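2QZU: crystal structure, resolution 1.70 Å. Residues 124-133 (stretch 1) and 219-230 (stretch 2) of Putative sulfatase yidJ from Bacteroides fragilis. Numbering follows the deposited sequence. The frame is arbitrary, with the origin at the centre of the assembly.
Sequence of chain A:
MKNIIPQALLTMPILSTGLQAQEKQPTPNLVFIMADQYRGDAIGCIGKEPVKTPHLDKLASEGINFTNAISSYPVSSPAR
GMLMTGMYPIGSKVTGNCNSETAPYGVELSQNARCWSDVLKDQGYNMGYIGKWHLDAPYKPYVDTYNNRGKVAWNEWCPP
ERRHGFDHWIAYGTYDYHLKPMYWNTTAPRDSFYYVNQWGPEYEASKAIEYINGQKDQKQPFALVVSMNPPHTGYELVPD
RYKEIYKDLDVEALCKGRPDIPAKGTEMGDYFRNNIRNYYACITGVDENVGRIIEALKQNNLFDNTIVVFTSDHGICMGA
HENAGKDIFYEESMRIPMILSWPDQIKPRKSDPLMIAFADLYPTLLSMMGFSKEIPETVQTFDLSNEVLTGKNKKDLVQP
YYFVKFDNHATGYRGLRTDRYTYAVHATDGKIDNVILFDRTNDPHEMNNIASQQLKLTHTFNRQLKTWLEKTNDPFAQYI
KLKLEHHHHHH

Stretch 1 124-133: GYNMGYIGKW
Stretch 2, residues 219-230: KQPFALVVSMNP

On the face carrying M127, A223, Y129 and V225, the selenomethionine M127 (m, m, m) sets SE 3.7 Å from A223 CB, and Y129 (chi1 t, chi2 103°) brings CE1 to 3.5 Å from V225 CG1 (chi1 t). On the other face I130 (m, t) meets L224 (t, p), CD1 to CD1 at 4.0 Å; G128 leaves room here, since a CB would lie 3.1 Å from L224 CD1. The strand through N126 to I130 runs parallel to strand 222-228, axes 4.7 Å apart and 3° from alignment, pairing N126-F222 through I130-V226 in step. Extended backbones (phi -83 to -146°, psi 96 to 157°) let N126, G128 and I130 offer both N and O to stretch 2: their N atoms donate to P221, A223 and V225 O, their O atoms accept from A223, V225 and S227 N, all at 2.8 to 3.0 Å. At one end P221 CB sits over one face of the Y125 ring (chi1 m, chi2 58°), 3.5 Å from its centroid and 12° off the normal, a CH-pi contact. At the other, the chain turns at G131 (118/-155), where a CB would strike S227 O. K132 N donates to S227 O (3.0 Å); S227 OG (chi1 t) and Y129 OH both donate to K132 O, at 2.8 and 2.6 Å. Beyond S227, all-trans K132 NZ donates to a water (2.7 Å) that donates to N229 OD1 (2.8 Å).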

ATOM      1  N   GLY A 124      14.906  -7.315 -40.983  1.00  7.25           N
ATOM      2  CA  GLY A 124      13.615  -7.010 -41.581  1.00  8.17           C
ATOM      3  C   GLY A 124      12.354  -7.324 -40.795  1.00  9.24           C
ATOM      4  O   GLY A 124      11.256  -7.315 -41.358  1.00  9.82           O
ATOM      5  N   TYR A 125      12.497  -7.588 -39.502  1.00  8.78           N
ATOM      6  CA  TYR A 125      11.347  -7.906 -38.662  1.00  7.11           C
ATOM      7  C   TYR A 125      10.581  -6.669 -38.224  1.00  9.08           C
ATOM      8  O   TYR A 125      11.166  -5.610 -38.007  1.00  7.35           O
ATOM      9  CB  TYR A 125      11.795  -8.658 -37.405  1.00  4.00           C
ATOM     10  CG  TYR A 125      11.943 -10.145 -37.572  1.00  4.27           C
ATOM     11  CD1 TYR A 125      12.803 -10.680 -38.529  1.00  7.43           C
ATOM     12  CD2 TYR A 125      11.231 -11.023 -36.759  1.00  4.22           C
ATOM     13  CE1 TYR A 125      12.951 -12.061 -38.671  1.00 12.08           C
ATOM     14  CE2 TYR A 125      11.369 -12.401 -36.892  1.00  8.54           C
ATOM     15  CZ  TYR A 125      12.228 -12.913 -37.849  1.00  7.37           C
ATOM     16  OH  TYR A 125      12.352 -14.275 -37.977  1.00 10.57           O
ATOM     17  N   ASN A 126       9.265  -6.818 -38.107  1.00  9.20           N
ATOM     18  CA  ASN A 126       8.396  -5.749 -37.632  1.00  8.71           C
ATOM     19  C   ASN A 126       8.562  -5.926 -36.122  1.00 12.45           C
ATOM     20  O   ASN A 126       8.344  -7.027 -35.609  1.00 12.39           O
ATOM     21  CB  ASN A 126       6.951  -6.031 -38.038  1.00 10.76           C
ATOM     22  CG  ASN A 126       6.250  -4.808 -38.589  1.00 27.85           C
ATOM     23  OD1 ASN A 126       6.315  -3.724 -38.008  1.00 31.17           O
ATOM     24  ND2 ASN A 126       5.565  -4.977 -39.714  1.00 38.11           N
HETATM   25  N   MSE A 127       8.944  -4.866 -35.414  1.00  7.55           N
HETATM   26  CA  MSE A 127       9.198  -4.960 -33.968  1.00  9.09           C
HETATM   27  C   MSE A 127       8.222  -4.224 -33.046  1.00  7.25           C
HETATM   28  O   MSE A 127       7.825  -3.095 -33.321  1.00 10.21           O
HETATM   29  CB  MSE A 127      10.608  -4.441 -33.669  1.00 10.61           C
HETATM   30  CG  MSE A 127      11.705  -5.021 -34.546  1.00  9.90           C
HETATM   31 SE   MSE A 127      12.001  -6.897 -34.248  1.00 21.37          SE
HETATM   32  CE  MSE A 127      12.654  -6.828 -32.424  1.00 10.95           C
ATOM     33  N   GLY A 128       7.877  -4.862 -31.930  1.00  7.45           N
ATOM     34  CA  GLY A 128       6.973  -4.246 -30.969  1.00  5.03           C
ATOM     35  C   GLY A 128       7.285  -4.620 -29.524  1.00  8.62           C
ATOM     36  O   GLY A 128       7.684  -5.747 -29.240  1.00  5.39           O
ATOM     37  N   TYR A 129       7.107  -3.670 -28.611  1.00  6.42           N
ATOM     38  CA  TYR A 129       7.355  -3.909 -27.194  1.00  5.43           C
ATOM     39  C   TYR A 129       6.226  -3.273 -26.388  1.00  3.46           C
ATOM     40  O   TYR A 129       5.954  -2.083 -26.519  1.00  4.39           O
ATOM     41  CB  TYR A 129       8.694  -3.296 -26.764  1.00  3.20           C
ATOM     42  CG  TYR A 129       9.173  -3.771 -25.399  1.00  4.73           C
ATOM     43  CD1 TYR A 129      10.191  -4.723 -25.290  1.00  2.92           C
ATOM     44  CD2 TYR A 129       8.589  -3.299 -24.225  1.00  2.07           C
ATOM     45  CE1 TYR A 129      10.613  -5.194 -24.047  1.00  5.04           C
ATOM     46  CE2 TYR A 129       9.006  -3.767 -22.967  1.00  2.07           C
ATOM     47  CZ  TYR A 129      10.016  -4.715 -22.893  1.00  2.99           C
ATOM     48  OH  TYR A 129      10.429  -5.200 -21.672  1.00  7.76           O
ATOM     49  N   ILE A 130       5.565  -4.075 -25.561  1.00  6.97           N
ATOM     50  CA  ILE A 130       4.465  -3.583 -24.741  1.00  4.59           C
ATOM     51  C   ILE A 130       4.724  -3.958 -23.284  1.00  4.66           C
ATOM     52  O   ILE A 130       4.975  -5.122 -22.982  1.00  4.95           O
ATOM     53  CB  ILE A 130       3.120  -4.226 -25.178  1.00  4.36           C
ATOM     54  CG1 ILE A 130       2.850  -3.935 -26.656  1.00  9.12           C
ATOM     55  CG2 ILE A 130       1.982  -3.702 -24.313  1.00  9.77           C
ATOM     56  CD1 ILE A 130       1.679  -4.719 -27.219  1.00  5.92           C
ATOM     57  N   GLY A 131       4.680  -2.979 -22.385  1.00  4.58           N
ATOM     58  CA  GLY A 131       4.883  -3.296 -20.982  1.00  3.52           C
ATOM     59  C   GLY A 131       6.080  -2.673 -20.300  1.00  2.07           C
ATOM     60  O   GLY A 131       6.580  -1.626 -20.715  1.00  6.81           O
ATOM     61  N   LYS A 132       6.538  -3.340 -19.245  1.00  4.61           N
ATOM     62  CA  LYS A 132       7.664  -2.891 -18.433  1.00  5.02           C
ATOM     63  C   LYS A 132       9.014  -3.115 -19.108  1.00  5.17           C
ATOM     64  O   LYS A 132       9.321  -4.220 -19.554  1.00  6.72           O
ATOM     65  CB  LYS A 132       7.622  -3.623 -17.088  1.00  6.88           C
ATOM     66  CG  LYS A 132       8.749  -3.285 -16.137  1.00  9.37           C
ATOM     67  CD  LYS A 132       8.605  -4.078 -14.848  1.00  7.91           C
ATOM     68  CE  LYS A 132       9.801  -3.857 -13.939  1.00  8.70           C
ATOM     69  NZ  LYS A 132       9.713  -4.696 -12.712  1.00  7.27           N
ATOM     70  N   TRP A 133       9.816  -2.054 -19.165  1.00  4.02           N
ATOM     71  CA  TRP A 133      11.148  -2.080 -19.783  1.00  3.76           C
ATOM     72  C   TRP A 133      12.220  -2.115 -18.687  1.00  2.19           C
ATOM     73  O   TRP A 133      13.095  -2.985 -18.673  1.00  7.90           O
ATOM     74  CB  TRP A 133      11.305  -0.821 -20.650  1.00  5.01           C
ATOM     75  CG  TRP A 133      12.634  -0.628 -21.322  1.00  6.48           C
ATOM     76  CD1 TRP A 133      13.473   0.443 -21.179  1.00  2.07           C
ATOM     77  CD2 TRP A 133      13.239  -1.485 -22.300  1.00  5.35           C
ATOM     78  NE1 TRP A 133      14.560   0.308 -22.014  1.00  2.28           N
ATOM     79  CE2 TRP A 133      14.441  -0.866 -22.713  1.00  4.91           C
ATOM     80  CE3 TRP A 133      12.880  -2.714 -22.871  1.00  4.29           C
ATOM     81  CZ2 TRP A 133      15.290  -1.434 -23.673  1.00  7.73           C
ATOM     82  CZ3 TRP A 133      13.726  -3.284 -23.830  1.00  9.66           C
ATOM     83  CH2 TRP A 133      14.917  -2.639 -24.218  1.00  6.10           C
ATOM     84  N   LYS A 219       3.286 -10.319 -44.546  1.00 19.27           N
ATOM     85  CA  LYS A 219       4.170  -9.772 -45.571  1.00 14.65           C
ATOM     86  C   LYS A 219       5.617  -9.745 -45.088  1.00 16.00           C
ATOM     87  O   LYS A 219       6.550  -9.680 -45.889  1.00 17.70           O
ATOM     88  CB  LYS A 219       3.725  -8.361 -45.969  1.00 16.61           C
ATOM     89  CG  LYS A 219       3.791  -7.345 -44.848  1.00 18.42           C
ATOM     90  CD  LYS A 219       3.412  -5.960 -45.346  1.00 18.13           C
ATOM     91  CE  LYS A 219       3.436  -4.952 -44.210  1.00 30.26           C
ATOM     92  NZ  LYS A 219       3.101  -3.579 -44.675  1.00 36.70           N
ATOM     93  N   GLN A 220       5.795  -9.798 -43.772  1.00 14.77           N
ATOM     94  CA  GLN A 220       7.123  -9.789 -43.168  1.00 13.50           C
ATOM     95  C   GLN A 220       7.045 -10.465 -41.804  1.00 13.66           C
ATOM     96  O   GLN A 220       5.962 -10.606 -41.242  1.00 11.99           O
ATOM     97  CB  GLN A 220       7.614  -8.349 -42.989  1.00 16.07           C
ATOM     98  CG  GLN A 220       6.684  -7.478 -42.154  1.00 24.21           C
ATOM     99  CD  GLN A 220       7.181  -6.052 -42.018  1.00 28.71           C
ATOM    100  OE1 GLN A 220       8.210  -5.798 -41.392  1.00 44.32           O
ATOM    101  NE2 GLN A 220       6.454  -5.113 -42.608  1.00 35.82           N
ATOM    102  N   PRO A 221       8.188 -10.918 -41.265  1.00  8.91           N
ATOM    103  CA  PRO A 221       8.120 -11.559 -39.949  1.00  6.33           C
ATOM    104  C   PRO A 221       7.969 -10.475 -38.881  1.00  8.42           C
ATOM    105  O   PRO A 221       8.172  -9.290 -39.156  1.00  8.50           O
ATOM    106  CB  PRO A 221       9.468 -12.269 -39.829  1.00 12.35           C
ATOM    107  CG  PRO A 221       9.931 -12.429 -41.259  1.00 12.69           C
ATOM    108  CD  PRO A 221       9.507 -11.130 -41.884  1.00 11.84           C
ATOM    109  N   PHE A 222       7.604 -10.876 -37.669  1.00  8.03           N
ATOM    110  CA  PHE A 222       7.481  -9.915 -36.582  1.00  5.32           C
ATOM    111  C   PHE A 222       7.957 -10.509 -35.264  1.00  4.11           C
ATOM    112  O   PHE A 222       8.005 -11.730 -35.090  1.00  5.28           O
ATOM    113  CB  PHE A 222       6.029  -9.431 -36.421  1.00  6.24           C
ATOM    114  CG  PHE A 222       5.086 -10.472 -35.871  1.00  7.57           C
ATOM    115  CD1 PHE A 222       4.458 -11.383 -36.717  1.00  7.72           C
ATOM    116  CD2 PHE A 222       4.811 -10.527 -34.505  1.00  8.95           C
ATOM    117  CE1 PHE A 222       3.563 -12.332 -36.213  1.00 11.60           C
ATOM    118  CE2 PHE A 222       3.918 -11.472 -33.991  1.00 11.85           C
ATOM    119  CZ  PHE A 222       3.293 -12.376 -34.847  1.00 11.36           C
ATOM    120  N   ALA A 223       8.334  -9.622 -34.351  1.00  4.70           N
ATOM    121  CA  ALA A 223       8.770 -10.001 -33.015  1.00  6.65           C
ATOM    122  C   ALA A 223       8.031  -9.058 -32.080  1.00  6.72           C
ATOM    123  O   ALA A 223       8.065  -7.840 -32.262  1.00  6.81           O
ATOM    124  CB  ALA A 223      10.284  -9.821 -32.860  1.00  5.58           C
ATOM    125  N   LEU A 224       7.345  -9.620 -31.092  1.00  3.98           N
ATOM    126  CA  LEU A 224       6.608  -8.812 -30.134  1.00  5.04           C
ATOM    127  C   LEU A 224       6.922  -9.263 -28.719  1.00  3.04           C
ATOM    128  O   LEU A 224       6.923 -10.460 -28.423  1.00  6.02           O
ATOM    129  CB  LEU A 224       5.094  -8.928 -30.375  1.00  4.67           C
ATOM    130  CG  LEU A 224       4.170  -8.287 -29.326  1.00  5.94           C
ATOM    131  CD1 LEU A 224       4.227  -6.773 -29.453  1.00 11.10           C
ATOM    132  CD2 LEU A 224       2.733  -8.774 -29.519  1.00  6.75           C
ATOM    133  N   VAL A 225       7.213  -8.304 -27.852  1.00  3.59           N
ATOM    134  CA  VAL A 225       7.469  -8.608 -26.455  1.00  4.69           C
ATOM    135  C   VAL A 225       6.294  -8.043 -25.668  1.00  4.62           C
ATOM    136  O   VAL A 225       5.868  -6.912 -25.906  1.00  7.10           O
ATOM    137  CB  VAL A 225       8.762  -7.937 -25.923  1.00  5.01           C
ATOM    138  CG1 VAL A 225       8.871  -8.157 -24.419  1.00  3.11           C
ATOM    139  CG2 VAL A 225       9.984  -8.499 -26.631  1.00  9.57           C
ATOM    140  N   VAL A 226       5.751  -8.841 -24.757  1.00  4.69           N
ATOM    141  CA  VAL A 226       4.661  -8.395 -23.901  1.00  4.35           C
ATOM    142  C   VAL A 226       5.211  -8.634 -22.494  1.00  5.64           C
ATOM    143  O   VAL A 226       5.337  -9.774 -22.055  1.00  3.99           O
ATOM    144  CB  VAL A 226       3.372  -9.218 -24.124  1.00  5.09           C
ATOM    145  CG1 VAL A 226       2.260  -8.688 -23.235  1.00  8.49           C
ATOM    146  CG2 VAL A 226       2.952  -9.137 -25.585  1.00  3.40           C
ATOM    147  N   SER A 227       5.558  -7.544 -21.817  1.00  5.60           N
ATOM    148  CA  SER A 227       6.146  -7.588 -20.482  1.00  6.86           C
ATOM    149  C   SER A 227       5.145  -7.129 -19.421  1.00  5.86           C
ATOM    150  O   SER A 227       4.991  -5.932 -19.174  1.00  5.58           O
ATOM    151  CB  SER A 227       7.392  -6.695 -20.468  1.00  4.96           C
ATOM    152  OG  SER A 227       8.019  -6.678 -19.199  1.00  7.45           O
HETATM  153  N   MSE A 228       4.474  -8.092 -18.791  1.00  4.81           N
HETATM  154  CA  MSE A 228       3.469  -7.790 -17.772  1.00  6.39           C
HETATM  155  C   MSE A 228       4.085  -7.618 -16.391  1.00  4.03           C
HETATM  156  O   MSE A 228       5.088  -8.253 -16.066  1.00  7.16           O
HETATM  157  CB  MSE A 228       2.421  -8.900 -17.741  1.00  7.37           C
HETATM  158  CG  MSE A 228       1.676  -9.063 -19.058  1.00  4.56           C
HETATM  159 SE   MSE A 228       0.506 -10.610 -19.026  1.00 22.06          SE
HETATM  160  CE  MSE A 228      -0.366 -10.360 -20.742  1.00 14.66           C
ATOM    161  N   ASN A 229       3.469  -6.766 -15.578  1.00  5.09           N
ATOM    162  CA  ASN A 229       3.974  -6.485 -14.239  1.00  6.60           C
ATOM    163  C   ASN A 229       3.528  -7.522 -13.202  1.00  5.11           C
ATOM    164  O   ASN A 229       4.365  -8.117 -12.523  1.00  5.67           O
ATOM    165  CB  ASN A 229       3.573  -5.068 -13.813  1.00  8.87           C
ATOM    166  CG  ASN A 229       4.565  -4.455 -12.842  1.00  9.42           C
ATOM    167  OD1 ASN A 229       5.013  -5.111 -11.906  1.00 11.74           O
ATOM    168  ND2 ASN A 229       4.912  -3.191 -13.061  1.00 15.04           N
ATOM    169  N   PRO A 230       2.208  -7.746 -13.048  1.00  5.46           N
ATOM    170  CA  PRO A 230       1.812  -8.756 -12.057  1.00  5.08           C
ATOM    171  C   PRO A 230       2.455 -10.074 -12.503  1.00  4.58           C
ATOM    172  O   PRO A 230       2.683 -10.271 -13.693  1.00  7.41           O
ATOM    173  CB  PRO A 230       0.291  -8.802 -12.194  1.00  3.76           C
ATOM    174  CG  PRO A 230      -0.062  -7.415 -12.683  1.00  5.34           C
ATOM    175  CD  PRO A 230       1.030  -7.129 -13.688  1.00  4.50           C
TER
HETATM  176  O   HOH W   1       7.529  -3.936 -11.266  1.00 15.28           O